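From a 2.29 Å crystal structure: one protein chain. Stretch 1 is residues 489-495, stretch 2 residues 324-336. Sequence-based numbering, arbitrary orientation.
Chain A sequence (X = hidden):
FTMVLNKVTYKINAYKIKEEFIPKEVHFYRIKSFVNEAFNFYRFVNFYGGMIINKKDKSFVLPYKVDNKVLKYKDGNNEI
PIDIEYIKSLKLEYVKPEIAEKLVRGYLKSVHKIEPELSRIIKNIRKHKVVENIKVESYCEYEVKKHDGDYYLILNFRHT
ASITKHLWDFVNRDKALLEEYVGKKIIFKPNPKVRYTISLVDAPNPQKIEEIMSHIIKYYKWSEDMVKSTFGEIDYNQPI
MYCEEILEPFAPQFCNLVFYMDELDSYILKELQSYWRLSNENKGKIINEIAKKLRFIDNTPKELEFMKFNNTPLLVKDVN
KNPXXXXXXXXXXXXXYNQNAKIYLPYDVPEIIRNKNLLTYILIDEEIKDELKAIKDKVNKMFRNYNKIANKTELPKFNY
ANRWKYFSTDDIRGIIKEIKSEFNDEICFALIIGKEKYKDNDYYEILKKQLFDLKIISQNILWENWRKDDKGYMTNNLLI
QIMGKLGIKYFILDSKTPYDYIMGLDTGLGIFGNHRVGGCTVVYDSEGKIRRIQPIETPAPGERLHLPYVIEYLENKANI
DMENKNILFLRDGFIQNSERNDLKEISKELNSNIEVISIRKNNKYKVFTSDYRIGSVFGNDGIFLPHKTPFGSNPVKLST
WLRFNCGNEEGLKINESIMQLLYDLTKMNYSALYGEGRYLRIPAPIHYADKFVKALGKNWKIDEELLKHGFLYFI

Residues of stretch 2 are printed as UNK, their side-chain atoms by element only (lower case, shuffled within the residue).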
ATOM      1  N   LYS A 489      13.224 -13.248  14.090  1.00 65.21           N
ATOM      2  CA  LYS A 489      14.151 -12.707  13.094  1.00 63.40           C
ATOM      3  C   LYS A 489      14.885 -13.894  12.502  1.00 67.21           C
ATOM      4  O   LYS A 489      16.000 -14.201  12.913  1.00 69.08           O
ATOM      5  CB  LYS A 489      15.148 -11.726  13.758  1.00 66.94           C
ATOM      6  CG  LYS A 489      14.599 -10.340  13.981  1.00 72.11           C
ATOM      7  CD  LYS A 489      13.814 -10.210  15.260  1.00 78.87           C
ATOM      8  CE  LYS A 489      12.712  -9.200  15.096  1.00 73.97           C
ATOM      9  NZ  LYS A 489      11.904  -9.129  16.328  1.00 84.24           N
ATOM     10  N   TYR A 490      14.233 -14.601  11.577  1.00 63.17           N
ATOM     11  CA  TYR A 490      14.815 -15.806  10.991  1.00 65.23           C
ATOM     12  C   TYR A 490      16.012 -15.542  10.071  1.00 72.85           C
ATOM     13  O   TYR A 490      17.104 -16.068  10.309  1.00 75.90           O
ATOM     14  CB  TYR A 490      13.748 -16.682  10.317  1.00 63.57           C
ATOM     15  CG  TYR A 490      13.939 -18.146  10.615  1.00 66.87           C
ATOM     16  CD1 TYR A 490      14.997 -18.861  10.056  1.00 71.14           C
ATOM     17  CD2 TYR A 490      13.091 -18.814  11.490  1.00 67.76           C
ATOM     18  CE1 TYR A 490      15.193 -20.208  10.348  1.00 74.46           C
ATOM     19  CE2 TYR A 490      13.264 -20.166  11.773  1.00 71.14           C
ATOM     20  CZ  TYR A 490      14.322 -20.859  11.206  1.00 79.43           C
ATOM     21  OH  TYR A 490      14.514 -22.184  11.500  1.00 81.03           O
ATOM     22  N   PHE A 491      15.812 -14.710   9.056  1.00 67.70           N
ATOM     23  CA  PHE A 491      16.842 -14.383   8.077  1.00 68.78           C
ATOM     24  C   PHE A 491      17.146 -12.891   8.063  1.00 72.19           C
ATOM     25  O   PHE A 491      16.279 -12.080   8.390  1.00 70.72           O
ATOM     26  CB  PHE A 491      16.438 -14.886   6.669  1.00 69.39           C
ATOM     27  CG  PHE A 491      15.090 -14.410   6.184  1.00 67.38           C
ATOM     28  CD1 PHE A 491      13.932 -15.119   6.487  1.00 69.38           C
ATOM     29  CD2 PHE A 491      14.977 -13.260   5.410  1.00 67.69           C
ATOM     30  CE1 PHE A 491      12.679 -14.658   6.064  1.00 68.35           C
ATOM     31  CE2 PHE A 491      13.727 -12.807   4.976  1.00 68.07           C
ATOM     32  CZ  PHE A 491      12.586 -13.501   5.316  1.00 65.41           C
ATOM     33  N   ILE A 492      18.390 -12.534   7.718  1.00 70.35           N
ATOM     34  CA  ILE A 492      18.835 -11.142   7.609  1.00 69.92           C
ATOM     35  C   ILE A 492      19.425 -10.905   6.206  1.00 75.52           C
ATOM     36  O   ILE A 492      19.504 -11.844   5.409  1.00 73.58           O
ATOM     37  CB  ILE A 492      19.785 -10.702   8.772  1.00 74.84           C
ATOM     38  CG1 ILE A 492      21.123 -11.468   8.760  1.00 78.11           C
ATOM     39  CG2 ILE A 492      19.095 -10.788  10.140  1.00 74.22           C
ATOM     40  CD1 ILE A 492      22.326 -10.612   8.826  1.00 78.42           C
ATOM     41  N   LEU A 493      19.817  -9.655   5.907  1.00 76.29           N
ATOM     42  CA  LEU A 493      20.431  -9.301   4.627  1.00 78.96           C
ATOM     43  C   LEU A 493      21.920  -9.583   4.670  1.00 92.30           C
ATOM     44  O   LEU A 493      22.559  -9.291   5.683  1.00 94.80           O
ATOM     45  CB  LEU A 493      20.192  -7.826   4.294  1.00 78.06           C
ATOM     46  CG  LEU A 493      18.788  -7.444   3.831  1.00 79.30           C
ATOM     47  CD1 LEU A 493      18.599  -5.946   3.869  1.00 78.10           C
ATOM     48  CD2 LEU A 493      18.504  -7.971   2.425  1.00 83.23           C
ATOM     49  N   ASP A 494      22.481 -10.141   3.574  1.00 93.93           N
ATOM     50  CA  ASP A 494      23.911 -10.434   3.477  1.00 99.98           C
ATOM     51  C   ASP A 494      24.734  -9.158   3.329  1.00108.62           C
ATOM     52  O   ASP A 494      25.902  -9.134   3.728  1.00112.03           O
ATOM     53  CB  ASP A 494      24.210 -11.409   2.321  1.00104.22           C
ATOM     54  CG  ASP A 494      25.666 -11.839   2.204  1.00123.86           C
ATOM     55  OD1 ASP A 494      26.236 -12.296   3.221  1.00126.91           O
ATOM     56  OD2 ASP A 494      26.231 -11.725   1.094  1.00134.26           O
ATOM     57  N   SER A 495      24.132  -8.108   2.746  1.00105.04           N
ATOM     58  CA  SER A 495      24.801  -6.827   2.540  1.00108.48           C
ATOM     59  C   SER A 495      24.333  -5.774   3.557  1.00110.44           C
ATOM     60  O   SER A 495      23.126  -5.530   3.690  1.00106.41           O
ATOM     61  CB  SER A 495      24.590  -6.331   1.108  1.00114.47           C
ATOM     62  OG  SER A 495      23.216  -6.084   0.840  1.00123.85           O
ATOM     63  N   UNK A 324      25.171 -18.537   7.175  1.00 93.18           N
ATOM     64  CA  UNK A 324      25.219 -19.236   5.884  1.00 93.32           C
ATOM     65  C   UNK A 324      24.398 -18.508   4.823  1.00 93.66           C
ATOM     66  O   UNK A 324      23.289 -18.053   5.112  1.00 89.91           O
ATOM     67  c   UNK A 324      24.689 -20.673   6.005  1.00102.55           C
ATOM     68  o   UNK A 324      24.505 -21.028   7.376  1.00103.43           O
ATOM     69  c   UNK A 324      25.571 -21.680   5.282  1.00103.63           C
ATOM     70  N   UNK A 325      24.931 -18.439   3.587  1.00 91.78           N
ATOM     71  CA  UNK A 325      24.282 -17.789   2.447  1.00 89.96           C
ATOM     72  C   UNK A 325      23.154 -18.631   1.863  1.00 93.73           C
ATOM     73  O   UNK A 325      23.340 -19.805   1.538  1.00 95.57           O
ATOM     74  c   UNK A 325      25.634 -15.914   1.355  1.00 97.91           C
ATOM     75  n   UNK A 325      27.210 -13.843  -0.923  1.00129.56           N
ATOM     76  c   UNK A 325      26.995 -15.297  -0.698  1.00122.35           C
ATOM     77  c   UNK A 325      27.015 -15.646   0.773  1.00110.11           C
ATOM     78  c   UNK A 325      25.297 -17.398   1.361  1.00 93.38           C
ATOM     79  N   UNK A 326      21.980 -18.005   1.749  1.00 87.68           N
ATOM     80  CA  UNK A 326      20.746 -18.545   1.194  1.00 86.33           C
ATOM     81  C   UNK A 326      20.275 -17.517   0.161  1.00 89.64           C
ATOM     82  O   UNK A 326      20.467 -16.323   0.380  1.00 89.68           O
ATOM     83  c   UNK A 326      19.743 -18.837   2.361  1.00 87.80           C
ATOM     84  c   UNK A 326      18.381 -18.117   2.271  1.00 86.20           C
ATOM     85  c   UNK A 326      18.968 -21.239   1.559  1.00102.91           C
ATOM     86  c   UNK A 326      19.618 -20.346   2.667  1.00 89.57           C
ATOM     87  N   UNK A 327      19.751 -17.959  -0.987  1.00 86.06           N
ATOM     88  CA  UNK A 327      19.315 -17.024  -2.031  1.00 85.76           C
ATOM     89  C   UNK A 327      17.808 -16.861  -2.094  1.00 85.62           C
ATOM     90  O   UNK A 327      17.314 -15.895  -2.677  1.00 85.35           O
ATOM     91  c   UNK A 327      19.914 -17.399  -3.401  1.00 90.73           C
ATOM     92  c   UNK A 327      23.154 -15.485  -4.053  1.00100.23           C
ATOM     93  c   UNK A 327      24.107 -16.395  -3.621  1.00110.05           C
ATOM     94  o   UNK A 327      25.444 -16.079  -3.689  1.00115.35           O
ATOM     95  c   UNK A 327      21.801 -15.813  -3.975  1.00 96.90           C
ATOM     96  c   UNK A 327      23.714 -17.634  -3.138  1.00 99.64           C
ATOM     97  c   UNK A 327      21.385 -17.058  -3.505  1.00 94.83           C
ATOM     98  c   UNK A 327      22.362 -17.958  -3.085  1.00 97.18           C
ATOM     99  N   UNK A 328      17.075 -17.805  -1.491  1.00 79.71           N
ATOM    100  CA  UNK A 328      15.615 -17.791  -1.445  1.00 77.52           C
ATOM    101  C   UNK A 328      15.117 -18.431  -0.146  1.00 77.55           C
ATOM    102  O   UNK A 328      15.820 -19.253   0.431  1.00 78.96           O
ATOM    103  o   UNK A 328      13.635 -18.404  -2.733  1.00 91.82           O
ATOM    104  c   UNK A 328      15.047 -18.511  -2.665  1.00 82.48           C
ATOM    105  N   UNK A 329      13.914 -18.060   0.313  1.00 71.20           N
ATOM    106  CA  UNK A 329      13.330 -18.641   1.535  1.00 69.60           C
ATOM    107  C   UNK A 329      12.560 -19.947   1.211  1.00 74.91           C
ATOM    108  O   UNK A 329      12.060 -20.618   2.123  1.00 73.90           O
ATOM    109  c   UNK A 329      12.463 -17.620   2.288  1.00 68.71           C
ATOM    110  o   UNK A 329      11.399 -17.192   1.439  1.00 67.63           O
ATOM    111  c   UNK A 329      13.260 -16.427   2.822  1.00 62.63           C
ATOM    112  N   UNK A 330      12.509 -20.323  -0.094  1.00 72.55           N
ATOM    113  CA  UNK A 330      11.828 -21.519  -0.603  1.00 73.84           C
ATOM    114  C   UNK A 330      12.390 -22.841  -0.057  1.00 79.03           C
ATOM    115  O   UNK A 330      11.771 -23.896  -0.243  1.00 79.33           O
ATOM    116  c   UNK A 330      11.773 -21.514  -2.142  1.00 74.98           C
ATOM    117  n   UNK A 330      13.028 -21.702  -4.190  1.00 89.47           N
ATOM    118  o   UNK A 330      14.196 -21.634  -2.291  1.00 85.21           O
ATOM    119  c   UNK A 330      13.102 -21.619  -2.873  1.00 93.99           C
ATOM    120  N   UNK A 331      13.557 -22.766   0.625  1.00 76.06           N
ATOM    121  CA  UNK A 331      14.255 -23.900   1.239  1.00 77.59           C
ATOM    122  C   UNK A 331      14.522 -23.689   2.745  1.00 80.95           C
ATOM    123  O   UNK A 331      15.335 -24.414   3.321  1.00 82.00           O
ATOM    124  o   UNK A 331      16.424 -23.087   0.538  1.00 84.32           O
ATOM    125  c   UNK A 331      15.328 -24.689  -0.957  1.00 84.50           C
ATOM    126  c   UNK A 331      15.560 -24.223   0.485  1.00 85.62           C
ATOM    127  N   UNK A 332      13.844 -22.709   3.384  1.00 75.26           N
ATOM    128  CA  UNK A 332      14.044 -22.430   4.810  1.00 74.43           C
ATOM    129  C   UNK A 332      13.609 -23.584   5.728  1.00 79.41           C
ATOM    130  O   UNK A 332      14.288 -23.866   6.720  1.00 78.74           O
ATOM    131  c   UNK A 332      13.351 -21.115   5.206  1.00 71.99           C
ATOM    132  c   UNK A 332      13.020 -19.185   6.751  1.00 75.63           C
ATOM    133  c   UNK A 332      13.881 -20.381   6.441  1.00 75.57           C
ATOM    134  c   UNK A 332      15.289 -19.886   6.225  1.00 75.84           C
ATOM    135  N   UNK A 333      12.485 -24.244   5.385  1.00 77.21           N
ATOM    136  CA  UNK A 333      11.916 -25.356   6.152  1.00 78.70           C
ATOM    137  C   UNK A 333      11.772 -26.629   5.314  1.00 85.60           C
ATOM    138  O   UNK A 333      10.860 -27.421   5.550  1.00 87.42           O
ATOM    139  c   UNK A 333      10.576 -24.955   6.797  1.00 78.91           C
ATOM    140  c   UNK A 333      10.807 -21.655   9.556  1.00 77.31           C
ATOM    141  c   UNK A 333      10.960 -24.012   9.105  1.00 81.96           C
ATOM    142  c   UNK A 333      10.510 -21.426   8.231  1.00 78.16           C
ATOM    143  c   UNK A 333      10.665 -23.798   7.763  1.00 78.23           C
ATOM    144  c   UNK A 333      11.030 -22.940  10.001  1.00 81.24           C
ATOM    145  c   UNK A 333      10.435 -22.495   7.336  1.00 76.86           C
ATOM    146  N   UNK A 334      12.682 -26.842   4.354  1.00 83.29           N
ATOM    147  CA  UNK A 334      12.677 -28.048   3.525  1.00 86.98           C
ATOM    148  C   UNK A 334      13.075 -29.293   4.346  1.00 93.75           C
ATOM    149  O   UNK A 334      12.657 -30.406   4.019  1.00 94.62           O
ATOM    150  c   UNK A 334      13.463 -27.834   2.230  1.00103.70           C
ATOM    151  o   UNK A 334      14.573 -26.974   2.499  1.00106.41           O
ATOM    152  c   UNK A 334      12.598 -27.226   1.126  1.00102.48           C
ATOM    153  N   UNK A 335      13.807 -29.066   5.463  1.00 91.48           N
ATOM    154  CA  UNK A 335      14.252 -30.058   6.442  1.00 94.64           C
ATOM    155  C   UNK A 335      13.093 -30.664   7.259  1.00101.09           C
ATOM    156  O   UNK A 335      13.301 -31.638   7.991  1.00104.93           O
ATOM    157  c   UNK A 335      12.992 -26.870  11.423  1.00 94.42           C
ATOM    158  c   UNK A 335      15.006 -28.163   7.980  1.00 91.96           C
ATOM    159  c   UNK A 335      13.718 -28.815  10.158  1.00 95.72           C
ATOM    160  c   UNK A 335      15.350 -29.483   7.356  1.00 93.54           C
ATOM    161  c   UNK A 335      15.305 -26.922   7.494  1.00 92.24           C
ATOM    162  n   UNK A 335      14.825 -25.952   8.344  1.00 89.88           N
ATOM    163  c   UNK A 335      14.194 -26.556   9.400  1.00 92.98           C
ATOM    164  c   UNK A 335      13.551 -25.998  10.514  1.00 91.66           C
ATOM    165  c   UNK A 335      13.077 -28.261  11.255  1.00 96.71           C
ATOM    166  c   UNK A 335      14.291 -27.954   9.203  1.00 91.86           C
ATOM    167  N   UNK A 336      11.877 -30.100   7.121  1.00 95.10           N
ATOM    168  CA  UNK A 336      10.664 -30.600   7.780  1.00 95.57           C
ATOM    169  C   UNK A 336      10.297 -31.953   7.155  1.00103.46           C
ATOM    170  O   UNK A 336       9.993 -32.890   7.885  1.00107.09           O
ATOM    171  c   UNK A 336       9.706 -28.332  10.062  1.00 92.25           C
ATOM    172  c   UNK A 336       9.846 -28.267   8.542  1.00 91.31           C
ATOM    173  c   UNK A 336       8.120 -30.127   8.083  1.00 96.03           C
ATOM    174  c   UNK A 336       9.507 -29.545   7.720  1.00 94.48           C
TER

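Position 324 carries one carbon bearing an oxygen and a second carbon, the pattern of threonine; T324 lies in a strand and is out of reach of the other stretch. At 325, four carbons run in a row to a terminal nitrogen that comes 3.1 Å from D494 OD2, so this is lysine. The CA-to-CB bond of K325 points sideways, yet the chain's end comes nearer, and NZ donates a hydrogen bond to D494 OD2 within a salt bridge. Position 326 has four carbons forked at the first, with one arm two carbons long: I326, buried, but with no contact here.

Position 327 shows one carbon and a six-carbon ring bearing an oxygen, hence tyrosine; Y327 is exposed and out of reach. Position 328 has one carbon and one oxygen, a serine, whose OG accepts a weak hydrogen bond from the backbone nitrogen of 330 at 3.5 Å.

At 329 a carbon again carries one oxygen and one carbon. That second carbon sits over a face of the F491 ring, 3.7 Å from F491 CE1. The residue is T329; its CG2 lies 3.9 Å from the F491 ring centroid and 16° off the normal, a CH-pi contact, while OG1 is hydrogen-bonded elsewhere in the structure. The methyl can thus meet the aromatic surface without leaving the hydroxyl unsatisfied.

Position 330 has two carbons, the second bearing an oxygen and a nitrogen: N330, exposed and out of reach of stretch 1. Position 331 has one carbon carrying an oxygen and a carbon, and touches nothing on stretch 1; it is T331. Position 332 has four carbons forked at the second, one tip touching two aromatic side chains of stretch 1. This is leucine: L332 CD2 lies 3.9 Å from Y490 CD1 and 4.2 Å from F491 CD1. Its backbone N donates to T329 O at 3.0 Å, tying together two residues that both touch F491.

Position 333 is one carbon and a six-carbon ring without a heteroatom, reaching Y490: phenylalanine. F333 CZ is 3.6 Å from Y490 CE2, and the rings form an offset edge-to-face pair, F333's edge toward Y490's face, with planes at 64° and centroids 5.2 Å apart. Position 334 has one carbon carrying an oxygen and a carbon; T334 makes no contact across, but its OG1 donates to T331 O at 2.8 Å.

Position 335 has one carbon, then fused five- and six-membered rings that hold eight carbons and a nitrogen, with the ring edge near Y490 OH: tryptophan. W335 CZ2 lies 4.1 Å from Y490 OH, and W335 NE1 gives L332 O a weak hydrogen bond of 2.7 Å. Position 336, four carbons forked at the first with one two-carbon arm, is I336, out of reach.

The contact has two separate parts. Y490 and F491 are buried and packed by T329, L332, F333 and W335, with L332 touching both rings. Apart from this cluster, partly exposed D494 pairs with exposed K325, adding a charged link to a mainly apolar contact that buries 342 Å².

Stretch 2 (324-336) TKIYSTNTLFTWI
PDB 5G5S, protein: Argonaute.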